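Local coordinates for competence/damage-inducible protein CinA (Agrobacterium tumefaciens, PDB 2A9S) that is of unknown function but belongs to the CinA family, some of whose members deamidate nicotinamide mononucleotide, an activity it may share, at residues A[102-108]-A[124-130]; A[108-112]-A[146-151]. All blocks are in the same frame, centred on the assembly; numbering follows the deposited sequence.

Contact 1 (A[102-108]-A[124-130])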
ATOM      1  N   PHE A 102     -16.705   1.352  -1.138  1.00 13.75           N
ATOM      2  CA  PHE A 102     -16.359   1.308   0.299  1.00 13.35           C
ATOM      3  C   PHE A 102     -14.899   1.703   0.484  1.00 12.12           C
ATOM      4  O   PHE A 102     -14.068   1.400  -0.379  1.00 11.95           O
ATOM      5  CB  PHE A 102     -16.498  -0.116   0.869  1.00 13.56           C
ATOM      6  CG  PHE A 102     -17.855  -0.767   0.635  1.00 15.74           C
ATOM      7  CD1 PHE A 102     -19.028  -0.152   1.057  1.00 18.74           C
ATOM      8  CD2 PHE A 102     -17.930  -2.005   0.004  1.00 18.87           C
ATOM      9  CE1 PHE A 102     -20.281  -0.752   0.832  1.00 20.26           C
ATOM     10  CE2 PHE A 102     -19.165  -2.616  -0.227  1.00 20.87           C
ATOM     11  CZ  PHE A 102     -20.344  -1.999   0.194  1.00 18.13           C
ATOM     12  N   ALA A 103     -14.579   2.354   1.601  1.00 11.89           N
ATOM     13  CA  ALA A 103     -13.167   2.577   1.951  1.00 11.29           C
ATOM     14  C   ALA A 103     -12.948   2.073   3.370  1.00 11.50           C
ATOM     15  O   ALA A 103     -13.870   2.111   4.218  1.00 12.21           O
ATOM     16  CB  ALA A 103     -12.764   4.034   1.826  1.00 11.24           C
ATOM     17  N   VAL A 104     -11.766   1.534   3.617  1.00 11.14           N
ATOM     18  CA  VAL A 104     -11.377   1.190   4.984  1.00 10.44           C
ATOM     19  C   VAL A 104     -10.102   1.966   5.297  1.00 10.17           C
ATOM     20  O   VAL A 104      -9.181   2.010   4.464  1.00 10.10           O
ATOM     21  CB  VAL A 104     -11.176  -0.355   5.182  1.00 10.27           C
ATOM     22  CG1 VAL A 104     -10.140  -0.935   4.180  1.00 15.06           C
ATOM     23  CG2 VAL A 104     -10.870  -0.690   6.701  1.00 12.67           C
ATOM     24  N   ALA A 105     -10.050   2.533   6.508  1.00  9.98           N
ATOM     25  CA  ALA A 105      -8.931   3.357   6.960  1.00 10.04           C
ATOM     26  C   ALA A 105      -8.436   2.861   8.317  1.00 10.07           C
ATOM     27  O   ALA A 105      -9.251   2.518   9.173  1.00  9.75           O
ATOM     28  CB  ALA A 105      -9.379   4.824   7.084  1.00 11.36           C
ATOM     29  N   VAL A 106      -7.123   2.823   8.504  1.00  9.44           N
ATOM     30  CA  VAL A 106      -6.558   2.392   9.798  1.00  9.88           C
ATOM     31  C   VAL A 106      -5.459   3.349  10.226  1.00 10.68           C
ATOM     32  O   VAL A 106      -4.636   3.793   9.383  1.00  9.69           O
ATOM     33  CB  VAL A 106      -6.041   0.904   9.782  1.00  9.81           C
ATOM     34  CG1 VAL A 106      -7.164  -0.059   9.378  1.00 10.35           C
ATOM     35  CG2 VAL A 106      -4.805   0.715   8.870  1.00 10.12           C
ATOM     36  N   THR A 107      -5.445   3.686  11.526  1.00 10.80           N
ATOM     37  CA  THR A 107      -4.385   4.508  12.075  1.00 12.34           C
ATOM     38  C   THR A 107      -4.092   3.979  13.485  1.00 13.26           C
ATOM     39  O   THR A 107      -5.028   3.830  14.301  1.00 12.24           O
ATOM     40  CB  THR A 107      -4.722   6.038  12.109  1.00 12.79           C
ATOM     41  OG1 THR A 107      -3.616   6.742  12.693  1.00 12.96           O
ATOM     42  CG2 THR A 107      -5.993   6.350  12.885  1.00 13.08           C
ATOM     43  N   GLY A 108      -2.836   3.607  13.727  1.00 12.09           N
ATOM     44  CA  GLY A 108      -2.512   3.012  15.036  1.00 13.24           C
ATOM     45  C   GLY A 108      -1.041   3.029  15.365  1.00 13.65           C
ATOM     46  O   GLY A 108      -0.238   3.629  14.621  1.00 14.02           O
ATOM     47  N   VAL A 124      -5.325   0.761  17.910  1.00  9.45           N
ATOM     48  CA  VAL A 124      -5.538   0.997  16.487  1.00 10.06           C
ATOM     49  C   VAL A 124      -6.984   1.462  16.324  1.00 10.68           C
ATOM     50  O   VAL A 124      -7.893   0.857  16.891  1.00 12.06           O
ATOM     51  CB  VAL A 124      -5.320  -0.287  15.622  1.00 10.89           C
ATOM     52  CG1 VAL A 124      -5.672  -0.021  14.112  1.00 12.67           C
ATOM     53  CG2 VAL A 124      -3.897  -0.853  15.761  1.00  9.53           C
ATOM     54  N   HIS A 125      -7.175   2.527  15.564  1.00 10.81           N
ATOM     55  CA  HIS A 125      -8.512   3.001  15.211  1.00 11.21           C
ATOM     56  C   HIS A 125      -8.779   2.584  13.762  1.00 10.90           C
ATOM     57  O   HIS A 125      -7.950   2.842  12.885  1.00 10.08           O
ATOM     58  CB  HIS A 125      -8.602   4.517  15.363  1.00 12.51           C
ATOM     59  CG  HIS A 125      -8.725   4.961  16.795  1.00 12.55           C
ATOM     60  ND1 HIS A 125      -9.918   4.913  17.484  1.00 16.62           N
ATOM     61  CD2 HIS A 125      -7.794   5.378  17.682  1.00 14.96           C
ATOM     62  CE1 HIS A 125      -9.729   5.321  18.724  1.00 13.33           C
ATOM     63  NE2 HIS A 125      -8.452   5.623  18.869  1.00 13.60           N
ATOM     64  N   LEU A 126      -9.916   1.924  13.540  1.00 10.24           N
ATOM     65  CA  LEU A 126     -10.300   1.480  12.196  1.00 10.94           C
ATOM     66  C   LEU A 126     -11.654   2.081  11.873  1.00 12.53           C
ATOM     67  O   LEU A 126     -12.555   2.150  12.743  1.00 12.02           O
ATOM     68  CB  LEU A 126     -10.371  -0.055  12.085  1.00 12.05           C
ATOM     69  CG  LEU A 126      -9.132  -0.884  12.422  1.00 12.16           C
ATOM     70  CD1 LEU A 126      -9.110  -1.230  13.921  1.00 11.75           C
ATOM     71  CD2 LEU A 126      -9.114  -2.143  11.581  1.00 14.31           C
ATOM     72  N   ALA A 127     -11.816   2.487  10.612  1.00 12.22           N
ATOM     73  CA  ALA A 127     -13.103   3.050  10.167  1.00 12.76           C
ATOM     74  C   ALA A 127     -13.355   2.558   8.755  1.00 13.71           C
ATOM     75  O   ALA A 127     -12.435   2.506   7.928  1.00 12.60           O
ATOM     76  CB  ALA A 127     -13.082   4.566  10.214  1.00 13.12           C
ATOM     77  N   THR A 128     -14.602   2.194   8.480  1.00 15.65           N
ATOM     78  CA  THR A 128     -15.017   1.914   7.107  1.00 16.16           C
ATOM     79  C   THR A 128     -16.191   2.816   6.738  1.00 16.16           C
ATOM     80  O   THR A 128     -17.080   3.054   7.575  1.00 15.89           O
ATOM     81  CB  THR A 128     -15.409   0.441   6.912  1.00 17.44           C
ATOM     82  OG1 THR A 128     -16.437   0.094   7.854  1.00 20.78           O
ATOM     83  CG2 THR A 128     -14.220  -0.475   7.134  1.00 19.09           C
ATOM     84  N   LYS A 129     -16.203   3.319   5.504  1.00 15.81           N
ATOM     85  CA  LYS A 129     -17.319   4.169   5.056  1.00 15.92           C
ATOM     86  C   LYS A 129     -17.879   3.726   3.698  1.00 17.18           C
ATOM     87  O   LYS A 129     -17.151   3.191   2.869  1.00 15.36           O
ATOM     88  CB  LYS A 129     -16.901   5.632   5.043  1.00 16.05           C
ATOM     89  CG  LYS A 129     -18.049   6.609   4.763  1.00 18.36           C
ATOM     90  CD  LYS A 129     -17.630   8.040   4.948  1.00 21.14           C
ATOM     91  CE  LYS A 129     -18.843   8.938   4.700  1.00 22.33           C
ATOM     92  NZ  LYS A 129     -18.572  10.329   5.139  1.00 25.41           N
ATOM     93  N   ALA A 130     -19.193   3.886   3.519  1.00 17.55           N
ATOM     94  CA  ALA A 130     -19.876   3.568   2.253  1.00 19.04           C
ATOM     95  C   ALA A 130     -20.425   4.857   1.654  1.00 19.71           C
ATOM     96  O   ALA A 130     -20.620   5.836   2.366  1.00 19.46           O
ATOM     97  CB  ALA A 130     -21.008   2.611   2.490  1.00 18.90           C
TER
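Val104 and Thr128 face each other so closely that methyl meets methyl: Val104 CG2 lies 3.4 Å from Thr128 CG2, tighter than an ordinary carbon contact, with the two side chains crossing at a slant. Thr128 turns its methyl toward the neighbour by setting CG2 anti to its own carbonyl carbon, which leaves Thr128 OG1 between the backbone N and the carbonyl carbon. Two residues further along the strand, on the same face, Val106 and Leu126 lie side by side, pointing in the same direction, and Val106 CG1 rests 3.6 Å from Leu126 CD2. At the opposite end of the ladder, Ala130 CB sits in the plane of the Phe102 ring, at its edge, 3.7 Å from Phe102 CD1. These three are non-hydrogen-bonded pairs of an antiparallel ladder within the mixed five-stranded sheet, and helix 147-167 packs on their face, meeting Phe102 and Leu126. Alternating with them, the hydrogen-bonded pairs Ala103-Lys129, Ala105-Ala127 and Thr107-His125 turn to the other face, where Ala103 and Ala105 pack against helix 84-96. Each of these pairs is joined by two bonds; Ala105 N to Ala127 O is 2.8 Å. Thr107 and His125 diverge in their polar ends: Thr107 OG1 bonds to Ala81 O, while His125 ND1 bonds to His137 NE2 on the next strand.

Contact 2 (A[108-112]-A[146-151])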
ATOM      1  N   GLY A 108      -2.836   3.607  13.727  1.00 12.09           N
ATOM      2  CA  GLY A 108      -2.512   3.012  15.036  1.00 13.24           C
ATOM      3  C   GLY A 108      -1.041   3.029  15.365  1.00 13.65           C
ATOM      4  O   GLY A 108      -0.238   3.629  14.621  1.00 14.02           O
ATOM      5  N   ILE A 109      -0.703   2.349  16.476  1.00 12.96           N
ATOM      6  CA  ILE A 109       0.664   2.294  16.974  1.00 14.10           C
ATOM      7  C   ILE A 109       1.153   0.854  16.951  1.00 13.33           C
ATOM      8  O   ILE A 109       0.793   0.069  17.824  1.00 12.08           O
ATOM      9  CB  ILE A 109       0.774   2.845  18.416  1.00 13.54           C
ATOM     10  CG1 ILE A 109       0.174   4.251  18.457  1.00 15.87           C
ATOM     11  CG2 ILE A 109       2.225   2.826  18.857  1.00 13.95           C
ATOM     12  CD1 ILE A 109      -0.090   4.796  19.875  1.00 15.40           C
ATOM     13  N   ALA A 110       1.946   0.511  15.943  1.00 12.64           N
ATOM     14  CA  ALA A 110       2.435  -0.879  15.816  1.00 12.87           C
ATOM     15  C   ALA A 110       3.630  -1.151  16.741  1.00 13.27           C
ATOM     16  O   ALA A 110       3.939  -2.304  17.058  1.00 13.50           O
ATOM     17  CB  ALA A 110       2.754  -1.236  14.337  1.00 13.33           C
ATOM     18  N   GLY A 111       4.267  -0.077  17.200  1.00 13.15           N
ATOM     19  CA  GLY A 111       5.443  -0.191  18.040  1.00 14.29           C
ATOM     20  C   GLY A 111       6.639  -0.724  17.271  1.00 14.65           C
ATOM     21  O   GLY A 111       6.556  -0.960  16.032  1.00 15.26           O
ATOM     22  N   PRO A 112       7.758  -0.967  17.977  1.00 15.20           N
ATOM     23  CA  PRO A 112       7.953  -0.991  19.431  1.00 15.43           C
ATOM     24  C   PRO A 112       7.851   0.400  20.096  1.00 16.09           C
ATOM     25  O   PRO A 112       7.442   0.490  21.265  1.00 17.37           O
ATOM     26  CB  PRO A 112       9.369  -1.578  19.555  1.00 15.10           C
ATOM     27  CG  PRO A 112      10.049  -1.087  18.340  1.00 15.97           C
ATOM     28  CD  PRO A 112       9.021  -1.253  17.270  1.00 15.03           C
ATOM     29  N   GLY A 146       3.961  -7.106  19.532  1.00 13.46           N
ATOM     30  CA  GLY A 146       4.952  -7.146  18.461  1.00 12.26           C
ATOM     31  C   GLY A 146       4.471  -6.387  17.222  1.00 12.27           C
ATOM     32  O   GLY A 146       3.274  -6.312  16.937  1.00 11.08           O
ATOM     33  N   ARG A 147       5.414  -5.824  16.479  1.00 11.18           N
ATOM     34  CA  ARG A 147       5.083  -4.930  15.367  1.00 10.09           C
ATOM     35  C   ARG A 147       4.326  -5.663  14.231  1.00 10.09           C
ATOM     36  O   ARG A 147       3.253  -5.219  13.825  1.00  9.80           O
ATOM     37  CB  ARG A 147       6.363  -4.261  14.857  1.00  9.81           C
ATOM     38  CG  ARG A 147       6.106  -3.248  13.764  1.00 10.61           C
ATOM     39  CD  ARG A 147       7.400  -2.610  13.321  1.00 12.15           C
ATOM     40  NE  ARG A 147       7.214  -1.630  12.255  1.00 12.98           N
ATOM     41  CZ  ARG A 147       7.150  -0.306  12.394  1.00 17.67           C
ATOM     42  NH1 ARG A 147       7.199   0.274  13.601  1.00 18.54           N
ATOM     43  NH2 ARG A 147       7.021   0.460  11.309  1.00 15.72           N
ATOM     44  N   THR A 148       4.899  -6.764  13.727  1.00 10.30           N
ATOM     45  CA  THR A 148       4.246  -7.567  12.695  1.00 10.56           C
ATOM     46  C   THR A 148       2.904  -8.123  13.223  1.00 10.24           C
ATOM     47  O   THR A 148       1.884  -8.112  12.521  1.00 10.42           O
ATOM     48  CB  THR A 148       5.159  -8.751  12.227  1.00 11.68           C
ATOM     49  OG1 THR A 148       6.407  -8.233  11.757  1.00 13.02           O
ATOM     50  CG2 THR A 148       4.482  -9.473  11.052  1.00 11.94           C
ATOM     51  N   GLU A 149       2.906  -8.603  14.477  1.00  9.95           N
ATOM     52  CA  GLU A 149       1.681  -9.106  15.116  1.00  9.84           C
ATOM     53  C   GLU A 149       0.519  -8.096  15.141  1.00  9.40           C
ATOM     54  O   GLU A 149      -0.619  -8.446  14.781  1.00  9.41           O
ATOM     55  CB  GLU A 149       2.000  -9.618  16.526  1.00 10.92           C
ATOM     56  CG  GLU A 149       2.927 -10.842  16.514  1.00 11.68           C
ATOM     57  CD  GLU A 149       4.465 -10.552  16.433  1.00 17.58           C
ATOM     58  OE1 GLU A 149       4.934  -9.433  16.126  1.00 13.88           O
ATOM     59  OE2 GLU A 149       5.248 -11.502  16.686  1.00 19.80           O
ATOM     60  N   ILE A 150       0.812  -6.847  15.523  1.00  8.26           N
ATOM     61  CA  ILE A 150      -0.201  -5.774  15.530  1.00  9.01           C
ATOM     62  C   ILE A 150      -0.666  -5.431  14.106  1.00  9.58           C
ATOM     63  O   ILE A 150      -1.852  -5.241  13.865  1.00  9.08           O
ATOM     64  CB  ILE A 150       0.326  -4.497  16.278  1.00  9.18           C
ATOM     65  CG1 ILE A 150       0.472  -4.790  17.785  1.00  9.10           C
ATOM     66  CG2 ILE A 150      -0.594  -3.285  16.057  1.00  7.75           C
ATOM     67  CD1 ILE A 150       1.437  -3.868  18.537  1.00 10.34           C
ATOM     68  N   ARG A 151       0.286  -5.352  13.186  1.00  9.41           N
ATOM     69  CA  ARG A 151      -0.041  -5.084  11.784  1.00  9.42           C
ATOM     70  C   ARG A 151      -0.967  -6.157  11.195  1.00  9.77           C
ATOM     71  O   ARG A 151      -1.983  -5.855  10.538  1.00  9.66           O
ATOM     72  CB  ARG A 151       1.241  -4.893  10.966  1.00  8.75           C
ATOM     73  CG  ARG A 151       1.892  -3.535  11.306  1.00  9.47           C
ATOM     74  CD  ARG A 151       3.407  -3.548  11.021  1.00 10.21           C
ATOM     75  NE  ARG A 151       3.817  -3.990   9.700  1.00 12.27           N
ATOM     76  CZ  ARG A 151       3.943  -3.203   8.625  1.00 11.68           C
ATOM     77  NH1 ARG A 151       3.577  -1.902   8.662  1.00 11.81           N
ATOM     78  NH2 ARG A 151       4.420  -3.728   7.505  1.00 14.55           N
TER
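With CG anti to the backbone N (chi1 -176°) and the chain extended through NE, Arg147 reaches from the first turn of its helix along the Gly111 carbonyl, its methylenes passing close to the oxygen: CG and CD of Arg147 each lie 3.3 Å from Gly111 O. Only the last torsion, chi4 99°, turns the guanidinium back, and Arg147 NH1 then donates to Gly111 O at 2.8 Å. The bond is bent, with 150° at the hydrogen, and the donor stands above the carbonyl plane. A second group comes from Ile150, one turn on, whose CD1 packs 3.3 Å from Ala110 O while CG2 approaches the Ala110 backbone. Ala110 points its methyl at the helix, with Ala110 CB 3.9 Å from Arg151 CG and 4.0 Å from Arg147 CG. Here the loop leaving strand 102-108 meets the N-terminal turn of helix 147-167, with Gly146 at the N-cap and Gly146 O accepting the hydrogen bond from Ile150 N. Ala110 O also takes a CA-H contact from Arg147 CA. The Gly111 carbonyl that takes the arginine bond belongs to the cis peptide before Pro112. Beyond the loop the arginines belong to the dimer interface: Arg147 NH2 bonds to Thr44 O of the second subunit, and Arg151 NE forms a salt bridge with Glu45 of that subunit, while Arg151 NH1 reaches Cys34 O within its own chain.

Overall arrangement
From the N terminus, the chain first lays down strands 28-32 and 53-59 and several helices before reaching strand 102-108. Contact 1 closes the loop that leaves this strand and returns as 124-130, making the first antiparallel pairing of the sheet, to which strand 135-141 adds the next. The first segment of contact 2 begins at the shared Gly108, but the touching residues follow it in the loop; the partner comes only after strand 135-141, at the start of helix 147-167. The two therefore cross along the chain. Their centres are about 17 Å apart, yet they meet where Val124 CG2 packs 4.1 Å from Ile150 CG2, tying the sheet, its connecting loop and the C-terminal helix together.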